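Local atomic coordinates of probable enoyl-CoA hydratase/isomerase (Pseudomonas aeruginosa PAO1, PDB entry 5WYD), a protein that probably acts as a crotonase-family hydratase or isomerase on enoyl-CoA thioesters and is implicated in making the diffusible signal factor. Residues A76-D79 with L80-A84; E178-A182 with E183-R187; Q193-S197 with G198-G202. The protein carries 1 engineered substitution. One frame throughout, in Å; residues are numbered along the deposited sequence.

Contact 1: residues A76-D79 with L80-A84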
loop_
_atom_site.group_PDB
_atom_site.type_symbol
_atom_site.label_atom_id
_atom_site.label_comp_id
_atom_site.label_asym_id
_atom_site.label_seq_id
_atom_site.Cartn_x
_atom_site.Cartn_y
_atom_site.Cartn_z
ATOM N N ALA A 76 -34.804 2.345 -2.483
ATOM C CA ALA A 76 -34.712 3.397 -3.474
ATOM C C ALA A 76 -33.521 4.307 -3.266
ATOM O O ALA A 76 -33.293 5.202 -4.090
ATOM C CB ALA A 76 -35.977 4.260 -3.455
ATOM N N GLY A 77 -32.752 4.113 -2.205
ATOM C CA GLY A 77 -31.668 5.043 -2.023
ATOM C C GLY A 77 -32.084 6.271 -1.245
ATOM O O GLY A 77 -33.063 6.268 -0.483
ATOM N N ALA A 78 -31.271 7.307 -1.387
ATOM C CA ALA A 78 -31.482 8.564 -0.700
ATOM C C ALA A 78 -32.651 9.374 -1.241
ATOM O O ALA A 78 -32.762 9.614 -2.448
ATOM C CB ALA A 78 -30.215 9.379 -0.806
ATOM N N ASP A 79 -33.460 9.880 -0.320
ATOM C CA ASP A 79 -34.613 10.687 -0.666
ATOM C C ASP A 79 -34.159 12.067 -1.134
ATOM O O ASP A 79 -33.134 12.585 -0.692
ATOM C CB ASP A 79 -35.543 10.805 0.536
ATOM C CG ASP A 79 -36.847 11.457 0.194
ATOM O OD1 ASP A 79 -36.900 12.251 -0.761
ATOM O OD2 ASP A 79 -37.847 11.121 0.853
ATOM N N LEU A 80 -34.900 12.635 -2.086
ATOM C CA LEU A 80 -34.575 13.978 -2.559
ATOM C C LEU A 80 -34.703 15.035 -1.468
ATOM O O LEU A 80 -33.967 16.022 -1.487
ATOM C CB LEU A 80 -35.451 14.366 -3.732
ATOM C CG LEU A 80 -35.178 13.686 -5.060
ATOM C CD1 LEU A 80 -36.222 14.179 -6.040
ATOM C CD2 LEU A 80 -33.787 14.099 -5.502
ATOM N N ASN A 81 -35.680 14.895 -0.564
ATOM C CA ASN A 81 -35.806 15.844 0.545
ATOM C C ASN A 81 -34.507 15.890 1.339
ATOM O O ASN A 81 -34.102 16.934 1.874
ATOM C CB ASN A 81 -36.984 15.458 1.451
ATOM C CG ASN A 81 -38.347 15.491 0.738
ATOM O OD1 ASN A 81 -38.459 15.923 -0.408
ATOM N ND2 ASN A 81 -39.385 14.999 1.426
ATOM N N MET A 82 -33.870 14.735 1.440
ATOM C CA MET A 82 -32.582 14.600 2.079
ATOM C C MET A 82 -31.506 15.372 1.313
ATOM O O MET A 82 -30.666 16.064 1.909
ATOM C CB MET A 82 -32.308 13.114 2.116
ATOM C CG MET A 82 -31.130 12.742 2.784
ATOM S SD MET A 82 -31.120 10.982 2.927
ATOM C CE MET A 82 -29.371 10.942 3.036
ATOM N N PHE A 83 -31.541 15.287 -0.014
ATOM C CA PHE A 83 -30.625 15.969 -0.918
ATOM C C PHE A 83 -31.239 17.203 -1.559
ATOM O O PHE A 83 -30.747 17.672 -2.589
ATOM C CB PHE A 83 -30.115 14.978 -1.965
ATOM C CG PHE A 83 -29.111 13.999 -1.404
ATOM C CD1 PHE A 83 -27.758 14.302 -1.423
ATOM C CD2 PHE A 83 -29.510 12.846 -0.751
ATOM C CE1 PHE A 83 -26.826 13.432 -0.889
ATOM C CE2 PHE A 83 -28.568 12.003 -0.196
ATOM C CZ PHE A 83 -27.237 12.277 -0.275
ATOM N N ALA A 84 -32.334 17.704 -1.003
ATOM C CA ALA A 84 -32.982 18.880 -1.557
ATOM C C ALA A 84 -32.050 20.076 -1.548
ATOM O O ALA A 84 -31.326 20.332 -0.582
ATOM C CB ALA A 84 -34.258 19.211 -0.781
#
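The backbone bends at Asp79 from an extended path into one helical turn, Leu80 to Met82, and Phe83 N closes that turn on Asp79 O at 3.2 Å (148° at the hydrogen). Met82 N shares the same carbonyl oxygen through a weak bond. Asp79 also clasps the turn with its side chain: with CG anti to the backbone N (chi1 -172°), OD1 extends along the chain to take the N-H of Asn81 at 2.9 Å, an Asx turn. The donor comes from above the carboxylate, 53° out of its plane. The Ala-Gly-Ala-Asp run matches the crotonase loop that, in relatives, lends a backbone N-H to the oxyanion hole; that role is probable here. Gly77 O is hydrogen-bonded to Thr39 OG1, which ties the loop to the stretch around Thr39. The turn sets Met82 CB 3.0 Å from Asp79 O, and the side chain runs out extended until SD rests 4.2 Å from Ala78 CB. Asp79 O also lies in the plane of the Phe83 ring, 3.6 Å from edge atom CD2. Phe98 of helix 88-106 covers Ala78, Met82 and Phe83, while Leu80 packs on Leu262 of the second subunit.

Contact 2: residues E178-A182 with E183-R187. With PTD (pentanedial), chain G.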
loop_
_atom_site.group_PDB
_atom_site.type_symbol
_atom_site.label_atom_id
_atom_site.label_comp_id
_atom_site.label_asym_id
_atom_site.label_seq_id
_atom_site.Cartn_x
_atom_site.Cartn_y
_atom_site.Cartn_z
ATOM N N GLU A 178 -26.994 2.382 -16.759
ATOM C CA GLU A 178 -27.654 1.194 -17.288
ATOM C C GLU A 178 -28.078 0.267 -16.158
ATOM O O GLU A 178 -27.234 -0.210 -15.395
ATOM C CB GLU A 178 -26.744 0.454 -18.263
ATOM C CG GLU A 178 -26.706 1.115 -19.620
ATOM C CD GLU A 178 -26.382 0.148 -20.731
ATOM O OE1 GLU A 178 -26.261 -1.061 -20.449
ATOM O OE2 GLU A 178 -26.263 0.593 -21.887
ATOM N N ARG A 179 -29.384 0.002 -16.067
ATOM C CA ARG A 179 -29.929 -0.925 -15.085
ATOM C C ARG A 179 -29.774 -2.361 -15.567
ATOM O O ARG A 179 -29.700 -2.634 -16.772
ATOM C CB ARG A 179 -31.399 -0.606 -14.787
ATOM C CG ARG A 179 -32.238 -0.445 -16.026
ATOM C CD ARG A 179 -33.641 -0.003 -15.709
ATOM N NE ARG A 179 -33.642 1.227 -14.936
ATOM C CZ ARG A 179 -34.743 1.893 -14.617
ATOM N NH1 ARG A 179 -35.922 1.447 -15.015
ATOM N NH2 ARG A 179 -34.664 3.012 -13.913
ATOM N N VAL A 180 -29.705 -3.282 -14.602
ATOM C CA VAL A 180 -29.466 -4.694 -14.874
ATOM C C VAL A 180 -30.525 -5.563 -14.201
ATOM O O VAL A 180 -30.925 -5.309 -13.058
ATOM C CB VAL A 180 -28.058 -5.117 -14.408
ATOM C CG1 VAL A 180 -27.007 -4.341 -15.185
ATOM C CG2 VAL A 180 -27.911 -4.926 -12.900
ATOM N N ASP A 181 -30.967 -6.594 -14.917
ATOM C CA ASP A 181 -31.912 -7.575 -14.417
ATOM C C ASP A 181 -31.207 -8.541 -13.474
ATOM O O ASP A 181 -29.981 -8.560 -13.372
ATOM C CB ASP A 181 -32.540 -8.342 -15.581
ATOM C CG ASP A 181 -31.507 -9.104 -16.427
ATOM O OD1 ASP A 181 -30.636 -9.793 -15.864
ATOM O OD2 ASP A 181 -31.552 -8.991 -17.672
ATOM N N ALA A 182 -31.995 -9.359 -12.780
ATOM C CA ALA A 182 -31.410 -10.329 -11.859
ATOM C C ALA A 182 -30.478 -11.303 -12.567
ATOM O O ALA A 182 -29.444 -11.690 -12.017
ATOM C CB ALA A 182 -32.502 -11.108 -11.150
ATOM N N GLU A 183 -30.857 -11.767 -13.759
ATOM C CA GLU A 183 -30.016 -12.720 -14.480
ATOM C C GLU A 183 -28.681 -12.116 -14.873
ATOM O O GLU A 183 -27.635 -12.755 -14.698
ATOM C CB GLU A 183 -30.737 -13.239 -15.721
ATOM C CG GLU A 183 -31.897 -14.160 -15.415
ATOM C CD GLU A 183 -31.449 -15.404 -14.663
ATOM O OE1 GLU A 183 -30.354 -15.926 -14.971
ATOM O OE2 GLU A 183 -32.191 -15.863 -13.766
ATOM N N THR A 184 -28.693 -10.887 -15.403
ATOM C CA THR A 184 -27.444 -10.259 -15.809
ATOM C C THR A 184 -26.543 -10.071 -14.606
ATOM O O THR A 184 -25.343 -10.361 -14.670
ATOM C CB THR A 184 -27.715 -8.931 -16.504
ATOM O OG1 THR A 184 -28.434 -9.174 -17.713
ATOM C CG2 THR A 184 -26.406 -8.240 -16.842
ATOM N N ALA A 185 -27.119 -9.652 -13.479
ATOM C CA ALA A 185 -26.332 -9.481 -12.262
ATOM C C ALA A 185 -25.730 -10.802 -11.826
ATOM O O ALA A 185 -24.576 -10.861 -11.382
ATOM C CB ALA A 185 -27.194 -8.906 -11.136
ATOM N N LEU A 186 -26.500 -11.873 -11.929
ATOM C CA LEU A 186 -25.968 -13.157 -11.523
ATOM C C LEU A 186 -24.798 -13.534 -12.407
ATOM O O LEU A 186 -23.770 -14.023 -11.922
ATOM C CB LEU A 186 -27.062 -14.208 -11.596
ATOM C CG LEU A 186 -26.626 -15.625 -11.316
ATOM C CD1 LEU A 186 -26.080 -15.741 -9.897
ATOM C CD2 LEU A 186 -27.826 -16.489 -11.528
ATOM N N ARG A 187 -24.920 -13.274 -13.705
ATOM C CA ARG A 187 -23.833 -13.611 -14.614
ATOM C C ARG A 187 -22.589 -12.792 -14.308
ATOM O O ARG A 187 -21.479 -13.330 -14.260
ATOM C CB ARG A 187 -24.271 -13.379 -16.056
ATOM C CG ARG A 187 -23.247 -13.778 -17.140
ATOM C CD ARG A 187 -23.509 -12.919 -18.363
ATOM N NE ARG A 187 -24.950 -12.789 -18.563
ATOM C CZ ARG A 187 -25.508 -11.932 -19.403
ATOM N NH1 ARG A 187 -24.741 -11.124 -20.122
ATOM N NH2 ARG A 187 -26.830 -11.876 -19.513
HETATM C C1 PTD G . -38.090 3.970 -12.779
HETATM C C2 PTD G . -38.988 4.375 -11.605
HETATM C C3 PTD G . -40.357 3.744 -11.871
HETATM C C4 PTD G . -41.379 4.289 -10.894
HETATM C C5 PTD G . -42.512 3.276 -10.646
HETATM O O1 PTD G . -38.429 4.300 -13.871
HETATM O O5 PTD G . -42.515 2.574 -9.665
#
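Asp181 turns its CG between its own N and carbonyl carbon (chi1 60°), and Thr184 sets OG1 anti to its carbonyl carbon (chi1 -64°); together these rotations bring carboxylate and hydroxyl together at the start of helix 182-188. Asp181 is the N-cap. Thr184 OG1 donates to Asp181 OD1 at 2.9 Å, the two side chains crossing at about a right angle, although OD1 sits implausibly near a backbone neighbour and its exact place is doubtful. The helix proper begins with Ala185 N bonding to Asp181 O at 3.1 Å, nearly straight at 166°, followed by Leu186 N to Ala182 O at 3.0 Å. A carboxylate in this position would probably be favoured by the positive end of the helix. Val180, the residue before the cap, adds an apolar contact: its CG2 lies 4.4 Å from Ala185 CB, and its CG1 meets Thr184 CG2 at 4.3 Å. Met142 of strand 142-143 touches both Val180 and Ala185, while Val194 packs against Ala182, Glu183 and Leu186. On the loop before the cap, Arg179 reaches the other way, to the pentanedial pocket it shares with Lys72 and Phe73. Its chain bends at chi3 and presents the edge of the guanidinium to the ligand, with pentanedial O1 in its plane and Arg179 NH2 3.7 Å from pentanedial C1.

Contact 3: residues Q193-S197 with G198-G202; sequences QVVDS and GEARG
Val195 and Glu199 meet first: CG2 of the valine lies 3.5 Å from Glu199 OE1, while its CG1 meets the next residue, 3.9 Å from Ala200 CB. With CG1 set between the backbone N and the carbonyl carbon (chi1 83°), the two methyls divide between the glutamate and the first turn of the helix. Glu199 folds back over the turn, its extended chain carrying the carboxylate to Asp196, where OE1 sits 3.3 Å from Asp196 CB. That brings two acids close, Asp196 OD2 and Glu199 OE2 being 3.5 Å apart, with carboxylate planes 81° to each other. The repulsion is probably eased by Arg138, which forms a salt bridge with Asp196 OD1. The same OD1 takes a weak bond from Ser197 N. What puts these groups together is the backbone: Glu199 N bonds to Asp196 O at 3.1 Å and 160°, and Gly198, at the third position, has the positive phi that suits glycine there. Ser197 OG is hydrogen-bonded to Gln139, which together with Arg138 ties the turn to the chain just beyond strand 133-137. Glu137 of that strand touches both Val195 and Ala200. Asp196 to Glu199 form a type II beta turn that carries the chain from strand 193-195, an outermost strand of the main sheet within this chain, into helix 200-211, a strand-to-helix connection of the crotonase fold.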
loop_
_atom_site.group_PDB
_atom_site.type_symbol
_atom_site.label_atom_id
_atom_site.label_comp_id
_atom_site.label_asym_id
_atom_site.label_seq_id
_atom_site.Cartn_x
_atom_site.Cartn_y
_atom_site.Cartn_z
ATOM N N GLN A 193 -27.098 -15.367 -5.894
ATOM C CA GLN A 193 -28.216 -16.243 -6.257
ATOM C C GLN A 193 -29.424 -15.455 -6.765
ATOM O O GLN A 193 -29.645 -14.306 -6.379
ATOM C CB GLN A 193 -28.636 -17.127 -5.065
ATOM C CG GLN A 193 -29.938 -17.873 -5.279
ATOM C CD GLN A 193 -30.354 -18.661 -4.078
ATOM O OE1 GLN A 193 -29.625 -18.720 -3.086
ATOM N NE2 GLN A 193 -31.558 -19.243 -4.130
ATOM N N VAL A 194 -30.234 -16.115 -7.610
ATOM C CA VAL A 194 -31.480 -15.572 -8.149
ATOM C C VAL A 194 -32.603 -16.442 -7.616
ATOM O O VAL A 194 -32.454 -17.664 -7.494
ATOM C CB VAL A 194 -31.544 -15.534 -9.693
ATOM C CG1 VAL A 194 -32.959 -15.164 -10.167
ATOM C CG2 VAL A 194 -30.535 -14.581 -10.240
ATOM N N VAL A 195 -33.700 -15.809 -7.227
ATOM C CA VAL A 195 -34.811 -16.546 -6.662
ATOM C C VAL A 195 -36.124 -16.132 -7.323
ATOM O O VAL A 195 -36.245 -15.070 -7.941
ATOM C CB VAL A 195 -34.839 -16.344 -5.143
ATOM C CG1 VAL A 195 -35.533 -15.045 -4.812
ATOM C CG2 VAL A 195 -35.455 -17.546 -4.449
ATOM N N ASP A 196 -37.106 -17.010 -7.201
ATOM C CA ASP A 196 -38.429 -16.744 -7.732
ATOM C C ASP A 196 -39.078 -15.606 -6.946
ATOM O O ASP A 196 -38.763 -15.381 -5.777
ATOM C CB ASP A 196 -39.242 -18.028 -7.666
ATOM C CG ASP A 196 -40.436 -17.988 -8.531
ATOM O OD1 ASP A 196 -40.560 -17.012 -9.299
ATOM O OD2 ASP A 196 -41.222 -18.957 -8.461
ATOM N N SER A 197 -40.003 -14.891 -7.584
ATOM C CA SER A 197 -40.583 -13.717 -6.934
ATOM C C SER A 197 -41.201 -14.057 -5.579
ATOM O O SER A 197 -41.925 -15.049 -5.438
ATOM C CB SER A 197 -41.637 -13.070 -7.827
ATOM O OG SER A 197 -41.118 -12.751 -9.102
ATOM N N GLY A 198 -40.881 -13.228 -4.575
ATOM C CA GLY A 198 -41.371 -13.349 -3.211
ATOM C C GLY A 198 -40.637 -14.339 -2.326
ATOM O O GLY A 198 -40.876 -14.348 -1.106
ATOM N N GLU A 199 -39.696 -15.109 -2.884
ATOM C CA GLU A 199 -38.942 -16.116 -2.154
ATOM C C GLU A 199 -37.613 -15.573 -1.636
ATOM O O GLU A 199 -36.870 -16.316 -0.996
ATOM C CB GLU A 199 -38.715 -17.354 -3.048
ATOM C CG GLU A 199 -39.964 -18.153 -3.529
ATOM C CD GLU A 199 -39.618 -19.239 -4.581
ATOM O OE1 GLU A 199 -38.420 -19.453 -4.846
ATOM O OE2 GLU A 199 -40.530 -19.876 -5.161
ATOM N N ALA A 200 -37.297 -14.301 -1.902
ATOM C CA ALA A 200 -36.024 -13.748 -1.445
ATOM C C ALA A 200 -35.935 -13.730 0.073
ATOM O O ALA A 200 -34.903 -14.096 0.643
ATOM C CB ALA A 200 -35.810 -12.345 -2.012
ATOM N N ARG A 201 -36.998 -13.283 0.750
ATOM C CA ARG A 201 -36.964 -13.251 2.212
ATOM C C ARG A 201 -36.831 -14.654 2.803
ATOM O O ARG A 201 -35.950 -14.913 3.628
ATOM C CB ARG A 201 -38.222 -12.577 2.766
ATOM C CG ARG A 201 -38.256 -12.613 4.293
ATOM C CD ARG A 201 -39.642 -12.355 4.831
ATOM N NE ARG A 201 -39.733 -12.624 6.261
ATOM C CZ ARG A 201 -40.866 -12.560 6.956
ATOM N NH1 ARG A 201 -40.861 -12.821 8.258
ATOM N NH2 ARG A 201 -42.011 -12.253 6.345
ATOM N N GLY A 202 -37.664 -15.591 2.358
ATOM C CA GLY A 202 -37.573 -16.922 2.917
ATOM C C GLY A 202 -36.212 -17.522 2.668
ATOM O O GLY A 202 -35.551 -17.991 3.598
#

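From the N terminus the three contacts come in series; none nests within or crosses another. Contact 1 closes a short turn in the loop between strand 63-68 and helix 88-106. Contact 2 ends the loop after helix 157-176 and starts helix 182-188. Contact 3 then turns strand 193-195 into helix 200-211. Contacts 2 and 3 touch, with Leu186 CD2 3.6 Å from Val194 CG2, so that the short helix packs against the last strand of the main sheet. Contact 1 stays apart, its nearest atoms about 10 Å from contact 2; the pentanedial bound beside contact 2 lies about 12 Å from the side chain of Leu80.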